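Local coordinates for putative conjugative transposon recombinase (PDB 3G13), which probably binds DNA and carries out strand exchange as a serine recombinase of a conjugative transposon, this chain being its N-terminal resolvase domain, at residues A[7-12]-A[46-51]; A[82-87]-A[111-116]. All blocks are in the same frame, centred on the assembly; numbering follows the deposited sequence.

Contact 1 (A[7-12]-A[46-51]); sequences RVAAYC and DIYADE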
loop_
_atom_site.group_PDB
_atom_site.type_symbol
_atom_site.label_atom_id
_atom_site.label_comp_id
_atom_site.label_asym_id
_atom_site.label_seq_id
_atom_site.Cartn_x
_atom_site.Cartn_y
_atom_site.Cartn_z
ATOM N N ARG A 7 -5.354 7.570 27.451
ATOM C CA ARG A 7 -6.160 6.346 27.558
ATOM C C ARG A 7 -5.749 5.371 26.454
ATOM O O ARG A 7 -5.916 5.630 25.255
ATOM C CB ARG A 7 -7.674 6.646 27.542
ATOM C CG ARG A 7 -8.167 7.462 28.805
ATOM C CD ARG A 7 -9.690 7.383 29.014
ATOM N NE ARG A 7 -10.178 6.006 29.266
ATOM C CZ ARG A 7 -10.173 5.368 30.444
ATOM N NH1 ARG A 7 -9.726 5.935 31.557
ATOM N NH2 ARG A 7 -10.635 4.133 30.507
ATOM N N VAL A 8 -5.167 4.266 26.879
ATOM C CA VAL A 8 -4.541 3.338 25.943
ATOM C C VAL A 8 -5.300 2.025 25.899
ATOM O O VAL A 8 -5.544 1.404 26.931
ATOM C CB VAL A 8 -3.042 3.123 26.267
ATOM C CG1 VAL A 8 -2.370 2.215 25.213
ATOM C CG2 VAL A 8 -2.316 4.493 26.339
ATOM N N ALA A 9 -5.670 1.598 24.701
ATOM C CA ALA A 9 -6.251 0.256 24.517
ATOM C C ALA A 9 -5.316 -0.664 23.719
ATOM O O ALA A 9 -4.318 -0.199 23.124
ATOM C CB ALA A 9 -7.603 0.386 23.791
ATOM N N ALA A 10 -5.647 -1.960 23.673
ATOM C CA ALA A 10 -4.979 -2.902 22.758
ATOM C C ALA A 10 -6.038 -3.666 22.028
ATOM O O ALA A 10 -7.047 -4.031 22.629
ATOM C CB ALA A 10 -4.052 -3.873 23.503
ATOM N N TYR A 11 -5.808 -3.881 20.732
ATOM C CA TYR A 11 -6.622 -4.810 19.951
ATOM C C TYR A 11 -5.886 -6.093 19.579
ATOM O O TYR A 11 -4.808 -6.048 18.981
ATOM C CB TYR A 11 -7.233 -4.152 18.702
ATOM C CG TYR A 11 -8.129 -5.167 18.030
ATOM C CD1 TYR A 11 -9.398 -5.456 18.562
ATOM C CD2 TYR A 11 -7.674 -5.919 16.937
ATOM C CE1 TYR A 11 -10.199 -6.426 18.019
ATOM C CE2 TYR A 11 -8.492 -6.889 16.360
ATOM C CZ TYR A 11 -9.765 -7.136 16.925
ATOM O OH TYR A 11 -10.600 -8.083 16.394
ATOM N N CYS A 12 -6.478 -7.239 19.926
ATOM C CA CYS A 12 -5.828 -8.543 19.760
ATOM C C CYS A 12 -6.603 -9.488 18.848
ATOM O O CYS A 12 -7.848 -9.539 18.893
ATOM C CB CYS A 12 -5.640 -9.254 21.114
ATOM S SG CYS A 12 -4.973 -8.233 22.458
ATOM N N ASP A 46 -8.869 -0.612 27.893
ATOM C CA ASP A 46 -9.338 -1.971 27.886
ATOM C C ASP A 46 -8.516 -2.784 26.905
ATOM O O ASP A 46 -7.693 -2.251 26.133
ATOM C CB ASP A 46 -10.870 -2.028 27.589
ATOM C CG ASP A 46 -11.539 -3.310 28.121
ATOM O OD1 ASP A 46 -10.849 -4.183 28.713
ATOM O OD2 ASP A 46 -12.743 -3.476 27.856
ATOM N N ILE A 47 -8.693 -4.085 26.983
ATOM C CA ILE A 47 -8.104 -5.000 26.044
ATOM C C ILE A 47 -9.258 -5.650 25.269
ATOM O O ILE A 47 -10.216 -6.157 25.861
ATOM C CB ILE A 47 -7.160 -5.995 26.740
ATOM C CG1 ILE A 47 -5.970 -5.209 27.346
ATOM C CG2 ILE A 47 -6.705 -7.130 25.744
ATOM C CD1 ILE A 47 -5.056 -5.986 28.202
ATOM N N TYR A 48 -9.172 -5.551 23.949
ATOM C CA TYR A 48 -10.215 -6.003 23.043
ATOM C C TYR A 48 -9.631 -7.138 22.242
ATOM O O TYR A 48 -8.473 -7.082 21.844
ATOM C CB TYR A 48 -10.644 -4.872 22.136
ATOM C CG TYR A 48 -11.174 -3.654 22.864
ATOM C CD1 TYR A 48 -12.552 -3.460 23.023
ATOM C CD2 TYR A 48 -10.303 -2.689 23.385
ATOM C CE1 TYR A 48 -13.059 -2.342 23.676
ATOM C CE2 TYR A 48 -10.798 -1.553 24.068
ATOM C CZ TYR A 48 -12.179 -1.393 24.210
ATOM O OH TYR A 48 -12.696 -0.288 24.858
ATOM N N ALA A 49 -10.427 -8.181 21.999
ATOM C CA ALA A 49 -9.906 -9.395 21.398
ATOM C C ALA A 49 -10.989 -10.208 20.691
ATOM O O ALA A 49 -12.067 -10.458 21.253
ATOM C CB ALA A 49 -9.218 -10.246 22.439
ATOM N N ASP A 50 -10.702 -10.592 19.449
ATOM C CA ASP A 50 -11.535 -11.555 18.726
ATOM C C ASP A 50 -10.707 -12.737 18.325
ATOM O O ASP A 50 -9.518 -12.599 18.029
ATOM C CB ASP A 50 -12.155 -10.951 17.466
ATOM C CG ASP A 50 -13.111 -9.833 17.767
ATOM O OD1 ASP A 50 -14.175 -10.058 18.381
ATOM O OD2 ASP A 50 -12.799 -8.704 17.360
ATOM N N GLU A 51 -11.339 -13.906 18.334
ATOM C CA GLU A 51 -10.696 -15.130 17.875
ATOM C C GLU A 51 -10.575 -15.094 16.352
ATOM O O GLU A 51 -11.491 -14.626 15.685
ATOM C CB GLU A 51 -11.490 -16.356 18.329
ATOM C CG GLU A 51 -10.737 -17.648 18.131
ATOM C CD GLU A 51 -11.354 -18.805 18.894
ATOM O OE1 GLU A 51 -11.756 -18.594 20.069
ATOM O OE2 GLU A 51 -11.421 -19.921 18.319
#

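Contact 2 (A[82-87]-A[111-116]); sequences KSISRF and EDEKIN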
loop_
_atom_site.group_PDB
_atom_site.type_symbol
_atom_site.label_atom_id
_atom_site.label_comp_id
_atom_site.label_asym_id
_atom_site.label_seq_id
_atom_site.Cartn_x
_atom_site.Cartn_y
_atom_site.Cartn_z
ATOM N N LYS A 82 -0.844 -5.522 16.917
ATOM C CA LYS A 82 0.442 -6.103 16.575
ATOM C C LYS A 82 0.831 -5.787 15.131
ATOM O O LYS A 82 1.985 -5.503 14.849
ATOM C CB LYS A 82 0.471 -7.620 16.850
ATOM C CG LYS A 82 1.813 -8.300 16.429
ATOM C CD LYS A 82 2.064 -9.695 17.062
ATOM C CE LYS A 82 3.302 -10.379 16.464
ATOM N NZ LYS A 82 4.560 -9.583 16.736
ATOM N N SER A 83 -0.150 -5.784 14.235
ATOM C CA SER A 83 0.156 -5.675 12.807
ATOM C C SER A 83 -1.068 -5.152 12.081
ATOM O O SER A 83 -2.208 -5.284 12.556
ATOM C CB SER A 83 0.539 -7.057 12.230
ATOM O OG SER A 83 -0.608 -7.884 12.219
ATOM N N ILE A 84 -0.841 -4.583 10.906
ATOM C CA ILE A 84 -1.936 -4.208 10.026
ATOM C C ILE A 84 -2.877 -5.405 9.707
ATOM O O ILE A 84 -4.101 -5.240 9.636
ATOM C CB ILE A 84 -1.384 -3.562 8.689
ATOM C CG1 ILE A 84 -0.891 -2.129 8.980
ATOM C CG2 ILE A 84 -2.470 -3.529 7.625
ATOM C CD1 ILE A 84 0.141 -1.546 7.978
ATOM N N SER A 85 -2.285 -6.580 9.483
ATOM C CA SER A 85 -3.026 -7.804 9.128
ATOM C C SER A 85 -4.012 -8.294 10.212
ATOM O O SER A 85 -4.993 -8.990 9.900
ATOM C CB SER A 85 -2.035 -8.909 8.771
ATOM O OG SER A 85 -1.235 -9.226 9.907
ATOM N N ARG A 86 -3.740 -7.942 11.471
ATOM C CA ARG A 86 -4.631 -8.232 12.618
ATOM C C ARG A 86 -5.624 -7.116 12.847
ATOM O O ARG A 86 -6.698 -7.327 13.412
ATOM C CB ARG A 86 -3.824 -8.434 13.914
ATOM C CG ARG A 86 -2.988 -9.701 13.949
ATOM C CD ARG A 86 -2.012 -9.711 15.123
ATOM N NE ARG A 86 -0.973 -10.736 14.948
ATOM C CZ ARG A 86 -0.668 -11.679 15.840
ATOM N NH1 ARG A 86 -1.324 -11.764 17.005
ATOM N NH2 ARG A 86 0.299 -12.557 15.567
ATOM N N PHE A 87 -5.271 -5.908 12.427
ATOM C CA PHE A 87 -6.136 -4.754 12.672
ATOM C C PHE A 87 -7.423 -4.810 11.833
ATOM O O PHE A 87 -8.510 -4.470 12.302
ATOM C CB PHE A 87 -5.383 -3.442 12.390
ATOM C CG PHE A 87 -6.198 -2.198 12.620
ATOM C CD1 PHE A 87 -6.524 -1.789 13.912
ATOM C CD2 PHE A 87 -6.615 -1.403 11.535
ATOM C CE1 PHE A 87 -7.265 -0.607 14.125
ATOM C CE2 PHE A 87 -7.336 -0.226 11.737
ATOM C CZ PHE A 87 -7.658 0.181 13.014
ATOM N N GLU A 111 2.502 -2.264 15.980
ATOM C CA GLU A 111 3.736 -2.619 16.655
ATOM C C GLU A 111 4.794 -3.195 15.699
ATOM O O GLU A 111 5.962 -2.791 15.760
ATOM C CB GLU A 111 3.483 -3.579 17.842
ATOM C CG GLU A 111 2.413 -3.069 18.836
ATOM C CD GLU A 111 1.747 -4.205 19.584
ATOM O OE1 GLU A 111 0.511 -4.222 19.686
ATOM O OE2 GLU A 111 2.465 -5.087 20.070
ATOM N N ASP A 112 4.409 -4.130 14.837
ATOM C CA ASP A 112 5.401 -4.793 13.938
ATOM C C ASP A 112 6.006 -3.797 12.926
ATOM O O ASP A 112 7.227 -3.754 12.717
ATOM C CB ASP A 112 4.747 -5.954 13.158
ATOM C CG ASP A 112 4.536 -7.238 14.021
ATOM O OD1 ASP A 112 4.995 -7.303 15.196
ATOM O OD2 ASP A 112 3.877 -8.160 13.502
ATOM N N GLU A 113 5.120 -2.997 12.334
ATOM C CA GLU A 113 5.473 -1.998 11.319
ATOM C C GLU A 113 6.122 -0.750 11.935
ATOM O O GLU A 113 6.812 -0.031 11.241
ATOM C CB GLU A 113 4.223 -1.573 10.553
ATOM C CG GLU A 113 3.582 -2.661 9.702
ATOM C CD GLU A 113 2.610 -3.536 10.493
ATOM O OE1 GLU A 113 2.556 -3.404 11.748
ATOM O OE2 GLU A 113 1.898 -4.346 9.856
ATOM N N LYS A 114 5.909 -0.543 13.244
ATOM C CA LYS A 114 6.377 0.623 14.024
ATOM C C LYS A 114 5.828 1.964 13.491
ATOM O O LYS A 114 6.587 2.876 13.150
ATOM C CB LYS A 114 7.906 0.626 14.177
ATOM C CG LYS A 114 8.397 -0.554 15.008
ATOM C CD LYS A 114 9.903 -0.693 15.039
ATOM C CE LYS A 114 10.295 -1.963 15.806
ATOM N NZ LYS A 114 11.797 -2.134 15.887
ATOM N N ILE A 115 4.507 2.045 13.372
ATOM C CA ILE A 115 3.863 3.241 12.785
ATOM C C ILE A 115 2.777 3.704 13.719
ATOM O O ILE A 115 1.904 2.895 14.093
ATOM C CB ILE A 115 3.227 2.973 11.366
ATOM C CG1 ILE A 115 4.277 2.477 10.345
ATOM C CG2 ILE A 115 2.538 4.246 10.866
ATOM C CD1 ILE A 115 3.695 1.978 8.956
ATOM N N ASN A 116 2.857 4.973 14.108
ATOM C CA ASN A 116 1.776 5.675 14.809
ATOM C C ASN A 116 1.041 6.431 13.728
ATOM O O ASN A 116 1.652 7.205 12.990
ATOM C CB ASN A 116 2.323 6.646 15.872
ATOM C CG ASN A 116 1.221 7.489 16.551
ATOM O OD1 ASN A 116 0.413 8.149 15.889
ATOM N ND2 ASN A 116 1.230 7.518 17.899
HETATM O O HOH W 1 0.562 -6.791 8.658
#

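Contact 1 (A[7-12]-A[46-51])
Strands 7-12 and 46-51 lie side by side as the two parallel strands of a beta-alpha-beta crossover, with helix 25-37 as the connection. The unit belongs to the resolvase domain, and 42-51 is the outermost strand on this side of the sheet within the chain. Ala10, Tyr11 and Cys12 pair with Ile47, Tyr48 and Ala49. Tyr48 takes part twice through its backbone. Its N donates to Ala10 O at 2.9 Å, almost along the C=O axis (N-H...O 166°), and its O accepts from Cys12 N at 2.8 Å. The edge of the Tyr48 ring is turned to Ala10 O and Ala9 CB, with CE2 3.7 Å from Ala9 CB. Its OH reaches Asp70 on helix 62-72. Cys12, Ala10, Ile47 and Ala49 point to the sheet face covered by helix 25-37. There Cys12 SG rests 3.9 Å from Ile47 CG2. Tyr11 and Tyr48 lie on the opposite sheet face, covered by helix 62-72, and cross at about a right angle. With CG anti to the backbone N (chi1 -176°), the Tyr11 ring runs across to the neighbouring strand. It meets Phe64 edge-to-face. Asp50 is held by Phe64 N on OD2 and Asp63 N on OD1. Tyr11 OH is the second donor to Asp50 OD2, on its anti lone pair, in a very short bond of 2.5 Å.

Contact 2 (A[82-87]-A[111-116])
Three direct hydrogen bonds join 82-87 to 111-116. Asp112 N donates to Lys82 O at 2.8 Å, in the carbonyl plane. The Asp112 carboxylate turns back to the same residue. Its OD1 takes Lys82 NZ on the syn lone pair at 2.8 Å, a salt bridge at the surface. The lysine chain leaves with CG anti to the backbone N and stays extended until chi4 (62°), where it bends to bring NZ to the acid. Glu113 makes the third bond. Its chain folds at chi2 (86°), so that OE2 receives Ile84 N at 2.9 Å in a nearly straight bond (170°) from above the carboxylate plane. OE2 also lies 3.6 Å from Ile84 CB. A water extends this grip, donating to Glu113 OE2 and accepting from Ser85 N, each at 3.0 Å. Ser131 of the second subunit also bonds OE2. Ile84 N, and Ser85 N through the water, probably favour the charged form of Glu113.

Further out, Ser83 OG donates to Ser85 OG at 2.7 Å. Lys82 CD lies over the centre of the Arg86 guanidinium, 3.6 Å above its plane. Glu111 OE1 is held by Tyr32. Beyond Glu113, Lys114 and Ile115 both face Phe110 in a G1 beta bulge that leads into strand 115-116. The contact centres on the N-terminus of helix 84-87, with Ser83 at the N-cap and Ile84 N on Glu113. It lies just past the strand ends of the resolvase-type sheet, at the interface with the second subunit.

How the contacts relate
The two contacts lie on one sheet, their centres 13 Å apart. The order across it is 42-51, 6-14, 78-81, 107-110, which puts contact 1 at one edge and contact 2 just past the ends of the last two. They touch where Tyr11 CE2 packs 3.5 Å from Arg86 O. Phe64 links them too, since its ring meets both Tyr11 and Phe87 edge-to-face. On the other face, Tyr32 of helix 25-37 packs on Ala10 and Cys12 and bonds Glu111. Only contact 2 touches the second subunit. In serine recombinases the nucleophilic serine follows the first strand. The ends of 6-14 and 78-81 come together here, so both contacts probably border the active site.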